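Local coordinates for kinesin-like protein Nod (Drosophila melanogaster, PDB 3DC4) that hydrolyses ATP as the catalytic core of a microtubule-binding kinesin needed for meiotic segregation of non-exchange chromosomes, at residues A[82-85]-A[86-89]. Numbering follows the deposited sequence.
Sequences LILP and LVDK
With chi1 of L86 at -63°, its CG stands beside its own backbone N and opposite the carbonyl carbon, which turns the isobutyl group back toward I83. CD1, extended anti to CA (chi2 179°), then meets I83 CD1 at 4.3 Å, methyl against methyl. V87 uses the same position for a gamma methyl: CG2, beside the backbone N, reaches L84 CD1, also at 4.3 Å, while CG1 points anti to that N. The polar links behind these two loose apolar pairs are i to i+3 backbone bonds in the N-terminal part of helix 84-92. L86 N donates to I83 O at 2.7 Å with an N-H...O angle of 138°, and V87 N donates to L84 O at 2.9 Å; both bonds are bent, as i to i+3 bonds of a tight turn are. The same carbonyls bear on the side chains: L86 CB rests 3.2 Å from I83 O, and V87 CB is equally close to L84 O. P85, with no N-H to donate, is compatible with a place near the N-terminus of the helix. Beyond the turn, chi1 of K89 sets its CG 3.7 Å from P85 O, and the bend at chi2 redirects the rest of the chain. D88 takes its salt bridge from R138 on helix 127-141. In this kinesin motor domain, well away from the bound ADP, the bent bonds satisfy the amides of L86 and V87, and the apolar side chains, beyond their loose contacts with each other, pack outward: L86 on Y305 and T307 of the central-sheet strand 305-312, I83 on A98 of strand 96-101, and L84 and V87 on helix 127-141.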
loop_
_atom_site.group_PDB
_atom_site.type_symbol
_atom_site.label_atom_id
_atom_site.label_comp_id
_atom_site.label_asym_id
_atom_site.label_seq_id
_atom_site.Cartn_x
_atom_site.Cartn_y
_atom_site.Cartn_z
ATOM N N LEU A 82 7.081 9.308 -3.275
ATOM C CA LEU A 82 5.905 8.838 -2.573
ATOM C C LEU A 82 6.066 8.109 -1.256
ATOM O O LEU A 82 5.246 8.279 -0.348
ATOM C CB LEU A 82 5.105 7.955 -3.526
ATOM C CG LEU A 82 3.708 7.553 -3.069
ATOM C CD1 LEU A 82 2.817 8.795 -3.049
ATOM C CD2 LEU A 82 3.157 6.505 -4.016
ATOM N N ILE A 83 7.116 7.311 -1.126
ATOM C CA ILE A 83 7.278 6.522 0.082
ATOM C C ILE A 83 8.365 6.955 1.050
ATOM O O ILE A 83 8.155 6.932 2.259
ATOM C CB ILE A 83 7.486 5.042 -0.306
ATOM C CG1 ILE A 83 6.353 4.598 -1.238
ATOM C CG2 ILE A 83 7.523 4.163 0.934
ATOM C CD1 ILE A 83 4.968 4.520 -0.575
ATOM N N LEU A 84 9.517 7.357 0.529
ATOM C CA LEU A 84 10.617 7.778 1.387
ATOM C C LEU A 84 10.166 8.699 2.526
ATOM O O LEU A 84 10.562 8.503 3.678
ATOM C CB LEU A 84 11.712 8.464 0.559
ATOM C CG LEU A 84 12.919 8.928 1.379
ATOM C CD1 LEU A 84 13.595 7.728 2.033
ATOM C CD2 LEU A 84 13.895 9.672 0.481
ATOM N N PRO A 85 9.324 9.705 2.229
ATOM C CA PRO A 85 8.859 10.615 3.283
ATOM C C PRO A 85 8.186 9.890 4.451
ATOM O O PRO A 85 8.244 10.348 5.590
ATOM C CB PRO A 85 7.889 11.536 2.546
ATOM C CG PRO A 85 8.509 11.612 1.175
ATOM C CD PRO A 85 8.843 10.152 0.912
ATOM N N LEU A 86 7.552 8.757 4.166
ATOM C CA LEU A 86 6.872 7.988 5.204
ATOM C C LEU A 86 7.845 7.273 6.133
ATOM O O LEU A 86 7.503 6.957 7.271
ATOM C CB LEU A 86 5.938 6.955 4.578
ATOM C CG LEU A 86 4.783 7.487 3.730
ATOM C CD1 LEU A 86 3.994 6.313 3.173
ATOM C CD2 LEU A 86 3.885 8.396 4.572
ATOM N N VAL A 87 9.058 7.022 5.656
ATOM C CA VAL A 87 10.034 6.319 6.474
ATOM C C VAL A 87 10.292 7.040 7.789
ATOM O O VAL A 87 10.320 6.412 8.845
ATOM C CB VAL A 87 11.353 6.107 5.711
ATOM C CG1 VAL A 87 12.387 5.443 6.618
ATOM C CG2 VAL A 87 11.101 5.224 4.501
ATOM N N ASP A 88 10.481 8.353 7.741
ATOM C CA ASP A 88 10.709 9.085 8.981
ATOM C C ASP A 88 9.505 8.984 9.908
ATOM O O ASP A 88 9.660 8.836 11.121
ATOM C CB ASP A 88 11.019 10.558 8.711
ATOM C CG ASP A 88 12.482 10.791 8.414
ATOM O OD1 ASP A 88 13.319 10.003 8.913
ATOM O OD2 ASP A 88 12.794 11.764 7.695
ATOM N N LYS A 89 8.308 9.050 9.337
ATOM C CA LYS A 89 7.095 8.968 10.135
ATOM C C LYS A 89 7.039 7.614 10.845
ATOM O O LYS A 89 6.745 7.540 12.039
ATOM C CB LYS A 89 5.859 9.162 9.246
ATOM C CG LYS A 89 5.887 10.432 8.379
ATOM C CD LYS A 89 6.083 11.707 9.201
ATOM C CE LYS A 89 6.088 12.949 8.315
ATOM N NZ LYS A 89 6.291 14.195 9.110
#